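Local coordinates for glyoxalase family protein (Bacillus cereus, PDB 1ZSW), which is of unknown function but binds a zinc ion and belongs to the glyoxalase family of the vicinal oxygen chelate superfamily, at residues G74-T82 and E162-S170. Numbering follows the deposited sequence.
Sequences GDKTGSPGT and EHWETWEKS
The type II beta turn from Ser79 to Thr82, in the loop joining strands 69-74 and 83-88 of a glyoxalase-type (vicinal oxygen chelate) sheet, packs against His163 and Trp164 in the long connection between strands 150-155 and 180-188. Pro80 O, the carbonyl in the middle of the turn, is gripped twice. His163 NE2 donates to Pro80 O at 2.8 Å, in the carbonyl plane and on a lone pair, while Trp164 NE1 donates to the same oxygen at 3.0 Å, tilted out of that plane. Both bonds run nearly within the donor ring's own plane, which fixes how each ring is rotated. Thr82 CG2 then lies over one indole face, 3.3 Å from the centroid of the Trp164 five-membered ring, a CH-pi contact only 18° off the normal; Phe224 meets the same tryptophan edge-to-face.

Asp75 connects turn and partner. With CG between its backbone N and carbonyl carbon (chi1 74°), its carboxylate folds back into its own loop, where OD1 accepts from Ser79 N. Asp75 OD2 accepts from Glu165 N at 2.9 Å and from Ser79 OG at 2.7 Å, from opposite faces of the carboxylate plane, so bonds to both segments hold the group. Next along the chain, Lys76 N donates to Glu165 O at 3.0 Å in a nearly straight bond, so Glu165 is bound through both its backbone N and O. A water bridges Thr77 OG1 and Glu165 OE1.

A backbone hydrogen bond between Gly81 and His32, next to the zinc ligand His33, ties the turn to strand 31-38 of its own sheet; the Pro80 side chain is about 12 Å from the zinc ion. At the other end, the lysine chain runs straight until its final bend (chi4 71°), where Lys76 NZ forms a salt bridge with Glu168, its hydrogen bond to Glu168 OE2 (2.8 Å) using that oxygen's syn lone pair.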
ATOM      1  N   GLY A  74     -10.097   1.895  -2.007  1.00 16.29           N
ATOM      2  CA  GLY A  74      -9.992   0.594  -1.379  1.00 17.07           C
ATOM      3  C   GLY A  74     -11.283  -0.159  -1.492  1.00 17.88           C
ATOM      4  O   GLY A  74     -12.014   0.009  -2.446  1.00 19.33           O
ATOM      5  N   ASP A  75     -11.530  -0.981  -0.492  1.00 17.73           N
ATOM      6  CA  ASP A  75     -12.720  -1.822  -0.461  1.00 18.68           C
ATOM      7  C   ASP A  75     -13.891  -1.021   0.113  1.00 20.07           C
ATOM      8  O   ASP A  75     -13.812   0.188   0.227  1.00 20.68           O
ATOM      9  CB  ASP A  75     -12.466  -3.150   0.293  1.00 19.91           C
ATOM     10  CG  ASP A  75     -12.382  -3.001   1.805  1.00 20.49           C
ATOM     11  OD1 ASP A  75     -12.326  -1.864   2.278  1.00 22.47           O
ATOM     12  OD2 ASP A  75     -12.344  -4.042   2.520  1.00 25.75           O
ATOM     13  N   LYS A  76     -14.959  -1.723   0.478  1.00 21.00           N
ATOM     14  CA  LYS A  76     -16.187  -1.038   0.957  1.00 22.00           C
ATOM     15  C   LYS A  76     -15.907   0.016   2.034  1.00 23.89           C
ATOM     16  O   LYS A  76     -16.481   1.110   1.997  1.00 23.84           O
ATOM     17  CB  LYS A  76     -17.183  -2.066   1.486  1.00 23.67           C
ATOM     18  CG  LYS A  76     -18.546  -1.474   1.904  1.00 25.72           C
ATOM     19  CD  LYS A  76     -19.404  -2.595   2.479  1.00 33.19           C
ATOM     20  CE  LYS A  76     -20.729  -2.069   3.003  1.00 35.82           C
ATOM     21  NZ  LYS A  76     -21.578  -1.662   1.854  1.00 42.49           N
ATOM     22  N   THR A  77     -15.019  -0.295   2.972  1.00 25.53           N
ATOM     23  CA  THR A  77     -14.714   0.635   4.078  1.00 27.06           C
ATOM     24  C   THR A  77     -13.283   1.185   4.051  1.00 27.26           C
ATOM     25  O   THR A  77     -12.832   1.879   4.972  1.00 29.27           O
ATOM     26  CB  THR A  77     -14.923  -0.022   5.462  1.00 29.21           C
ATOM     27  OG1 THR A  77     -14.040  -1.140   5.602  1.00 31.46           O
ATOM     28  CG2 THR A  77     -16.362  -0.492   5.629  1.00 31.19           C
ATOM     29  N   GLY A  78     -12.535   0.841   3.017  1.00 25.68           N
ATOM     30  CA  GLY A  78     -11.151   1.275   2.985  1.00 23.51           C
ATOM     31  C   GLY A  78     -10.363   0.544   4.048  1.00 24.02           C
ATOM     32  O   GLY A  78      -9.458   1.125   4.668  1.00 26.50           O
ATOM     33  N   SER A  79     -10.644  -0.740   4.241  1.00 21.65           N
ATOM     34  CA  SER A  79     -10.026  -1.469   5.359  1.00 21.67           C
ATOM     35  C   SER A  79      -8.507  -1.654   5.155  1.00 22.38           C
ATOM     36  O   SER A  79      -8.042  -1.610   4.008  1.00 21.30           O
ATOM     37  CB  SER A  79     -10.718  -2.788   5.573  1.00 25.39           C
ATOM     38  OG  SER A  79     -10.499  -3.608   4.475  1.00 27.97           O
ATOM     39  N   PRO A  80      -7.746  -1.796   6.250  1.00 21.38           N
ATOM     40  CA  PRO A  80      -6.307  -2.031   6.155  1.00 19.70           C
ATOM     41  C   PRO A  80      -6.011  -3.171   5.193  1.00 20.16           C
ATOM     42  O   PRO A  80      -6.647  -4.254   5.251  1.00 19.88           O
ATOM     43  CB  PRO A  80      -5.923  -2.434   7.571  1.00 20.66           C
ATOM     44  CG  PRO A  80      -6.846  -1.528   8.416  1.00 21.57           C
ATOM     45  CD  PRO A  80      -8.172  -1.643   7.668  1.00 23.02           C
ATOM     46  N   GLY A  81      -5.029  -2.938   4.334  1.00 17.44           N
ATOM     47  CA  GLY A  81      -4.737  -3.973   3.335  1.00 16.68           C
ATOM     48  C   GLY A  81      -5.331  -3.685   1.957  1.00 20.68           C
ATOM     49  O   GLY A  81      -4.928  -4.315   0.962  1.00 20.91           O
ATOM     50  N   THR A  82      -6.270  -2.747   1.864  1.00 18.61           N
ATOM     51  CA  THR A  82      -6.947  -2.508   0.603  1.00 17.04           C
ATOM     52  C   THR A  82      -6.673  -1.114   0.052  1.00 17.48           C
ATOM     53  O   THR A  82      -7.028  -0.818  -1.093  1.00 19.82           O
ATOM     54  CB  THR A  82      -8.513  -2.701   0.707  1.00 17.98           C
ATOM     55  OG1 THR A  82      -9.100  -1.594   1.418  1.00 20.01           O
ATOM     56  CG2 THR A  82      -8.860  -4.019   1.348  1.00 18.10           C
ATOM     57  N   GLU A 162      -9.745 -11.300   6.595  1.00 31.78           N
ATOM     58  CA  GLU A 162     -11.142 -11.458   7.013  1.00 35.48           C
ATOM     59  C   GLU A 162     -11.978 -10.179   6.886  1.00 34.10           C
ATOM     60  O   GLU A 162     -13.135 -10.230   6.455  1.00 36.13           O
ATOM     61  CB  GLU A 162     -11.275 -12.080   8.413  1.00 37.71           C
ATOM     62  CG  GLU A 162     -12.731 -12.076   8.945  1.00 44.09           C
ATOM     63  CD  GLU A 162     -13.091 -13.297   9.773  1.00 55.22           C
ATOM     64  OE1 GLU A 162     -13.876 -13.141  10.734  1.00 60.09           O
ATOM     65  OE2 GLU A 162     -12.607 -14.413   9.464  1.00 58.89           O
ATOM     66  N   HIS A 163     -11.406  -9.037   7.238  1.00 32.17           N
ATOM     67  CA  HIS A 163     -12.199  -7.802   7.245  1.00 31.39           C
ATOM     68  C   HIS A 163     -12.478  -7.159   5.878  1.00 30.31           C
ATOM     69  O   HIS A 163     -13.295  -6.260   5.791  1.00 32.00           O
ATOM     70  CB  HIS A 163     -11.662  -6.763   8.235  1.00 31.80           C
ATOM     71  CG  HIS A 163     -10.305  -6.229   7.907  1.00 32.56           C
ATOM     72  ND1 HIS A 163      -9.249  -6.290   8.788  1.00 31.86           N
ATOM     73  CD2 HIS A 163      -9.835  -5.593   6.806  1.00 32.40           C
ATOM     74  CE1 HIS A 163      -8.180  -5.736   8.242  1.00 32.79           C
ATOM     75  NE2 HIS A 163      -8.509  -5.300   7.041  1.00 26.20           N
ATOM     76  N   TRP A 164     -11.821  -7.629   4.820  1.00 28.52           N
ATOM     77  CA  TRP A 164     -12.086  -7.097   3.482  1.00 27.70           C
ATOM     78  C   TRP A 164     -13.537  -7.319   3.010  1.00 28.22           C
ATOM     79  O   TRP A 164     -14.121  -8.368   3.283  1.00 29.40           O
ATOM     80  CB  TRP A 164     -11.124  -7.730   2.479  1.00 26.18           C
ATOM     81  CG  TRP A 164      -9.671  -7.340   2.664  1.00 25.93           C
ATOM     82  CD1 TRP A 164      -9.152  -6.408   3.533  1.00 26.68           C
ATOM     83  CD2 TRP A 164      -8.560  -7.842   1.905  1.00 23.78           C
ATOM     84  NE1 TRP A 164      -7.792  -6.334   3.380  1.00 22.52           N
ATOM     85  CE2 TRP A 164      -7.405  -7.197   2.378  1.00 23.55           C
ATOM     86  CE3 TRP A 164      -8.434  -8.796   0.881  1.00 25.28           C
ATOM     87  CZ2 TRP A 164      -6.132  -7.456   1.851  1.00 23.72           C
ATOM     88  CZ3 TRP A 164      -7.162  -9.074   0.364  1.00 26.08           C
ATOM     89  CH2 TRP A 164      -6.029  -8.396   0.848  1.00 24.05           C
ATOM     90  N   GLU A 165     -14.106  -6.329   2.319  1.00 27.99           N
ATOM     91  CA  GLU A 165     -15.458  -6.444   1.759  1.00 30.07           C
ATOM     92  C   GLU A 165     -15.567  -5.863   0.373  1.00 29.01           C
ATOM     93  O   GLU A 165     -15.183  -4.716   0.138  1.00 26.62           O
ATOM     94  CB  GLU A 165     -16.458  -5.709   2.643  1.00 31.29           C
ATOM     95  CG  GLU A 165     -16.732  -6.394   3.941  1.00 36.97           C
ATOM     96  CD  GLU A 165     -17.567  -5.521   4.859  1.00 45.30           C
ATOM     97  OE1 GLU A 165     -17.041  -4.503   5.378  1.00 44.72           O
ATOM     98  OE2 GLU A 165     -18.756  -5.856   5.029  1.00 47.38           O
ATOM     99  N   THR A 166     -16.147  -6.622  -0.547  1.00 30.38           N
ATOM    100  CA  THR A 166     -16.352  -6.096  -1.890  1.00 31.00           C
ATOM    101  C   THR A 166     -17.395  -4.965  -1.874  1.00 29.85           C
ATOM    102  O   THR A 166     -18.234  -4.846  -0.972  1.00 31.57           O
ATOM    103  CB  THR A 166     -16.762  -7.212  -2.901  1.00 33.24           C
ATOM    104  OG1 THR A 166     -17.935  -7.871  -2.425  1.00 34.83           O
ATOM    105  CG2 THR A 166     -15.635  -8.267  -3.068  1.00 35.25           C
ATOM    106  N   TRP A 167     -17.301  -4.137  -2.898  1.00 28.93           N
ATOM    107  CA  TRP A 167     -18.020  -2.886  -2.999  1.00 27.62           C
ATOM    108  C   TRP A 167     -19.208  -3.036  -3.931  1.00 27.68           C
ATOM    109  O   TRP A 167     -19.039  -3.276  -5.120  1.00 26.86           O
ATOM    110  CB  TRP A 167     -17.014  -1.858  -3.519  1.00 27.44           C
ATOM    111  CG  TRP A 167     -17.501  -0.518  -3.836  1.00 27.32           C
ATOM    112  CD1 TRP A 167     -17.135   0.243  -4.908  1.00 26.13           C
ATOM    113  CD2 TRP A 167     -18.435   0.258  -3.090  1.00 29.26           C
ATOM    114  NE1 TRP A 167     -17.778   1.444  -4.871  1.00 29.08           N
ATOM    115  CE2 TRP A 167     -18.576   1.488  -3.760  1.00 29.56           C
ATOM    116  CE3 TRP A 167     -19.147   0.043  -1.903  1.00 29.02           C
ATOM    117  CZ2 TRP A 167     -19.410   2.500  -3.301  1.00 29.63           C
ATOM    118  CZ3 TRP A 167     -19.974   1.059  -1.435  1.00 30.25           C
ATOM    119  CH2 TRP A 167     -20.097   2.264  -2.138  1.00 31.49           C
ATOM    120  N   GLU A 168     -20.423  -2.860  -3.391  1.00 28.27           N
ATOM    121  CA  GLU A 168     -21.645  -3.157  -4.147  1.00 28.20           C
ATOM    122  C   GLU A 168     -21.992  -2.147  -5.246  1.00 26.95           C
ATOM    123  O   GLU A 168     -22.867  -2.409  -6.080  1.00 28.24           O
ATOM    124  CB  GLU A 168     -22.851  -3.308  -3.201  1.00 29.71           C
ATOM    125  CG  GLU A 168     -23.295  -1.996  -2.531  1.00 34.99           C
ATOM    126  CD  GLU A 168     -22.698  -1.782  -1.142  1.00 46.45           C
ATOM    127  OE1 GLU A 168     -23.385  -1.129  -0.307  1.00 46.17           O
ATOM    128  OE2 GLU A 168     -21.553  -2.245  -0.879  1.00 48.06           O
ATOM    129  N   LYS A 169     -21.341  -0.992  -5.243  1.00 25.05           N
ATOM    130  CA  LYS A 169     -21.581   0.029  -6.268  1.00 24.83           C
ATOM    131  C   LYS A 169     -20.441   0.145  -7.272  1.00 22.14           C
ATOM    132  O   LYS A 169     -20.377   1.093  -8.049  1.00 23.64           O
ATOM    133  CB  LYS A 169     -21.881   1.391  -5.648  1.00 26.20           C
ATOM    134  CG  LYS A 169     -23.192   1.422  -4.909  1.00 30.25           C
ATOM    135  CD  LYS A 169     -23.329   2.720  -4.178  1.00 36.93           C
ATOM    136  CE  LYS A 169     -24.312   2.576  -3.026  1.00 44.40           C
ATOM    137  NZ  LYS A 169     -25.714   2.866  -3.428  1.00 52.20           N
ATOM    138  N   SER A 170     -19.555  -0.857  -7.240  1.00 22.73           N
ATOM    139  CA  SER A 170     -18.459  -0.960  -8.219  1.00 22.90           C
ATOM    140  C   SER A 170     -18.962  -1.215  -9.636  1.00 23.55           C
ATOM    141  O   SER A 170     -19.989  -1.854  -9.815  1.00 24.50           O
ATOM    142  CB  SER A 170     -17.557  -2.113  -7.821  1.00 23.61           C
ATOM    143  OG  SER A 170     -16.404  -2.145  -8.684  1.00 22.44           O
TER
HETATM  144  O   HOH W   1     -14.576  -3.135   4.267  1.00 34.22           O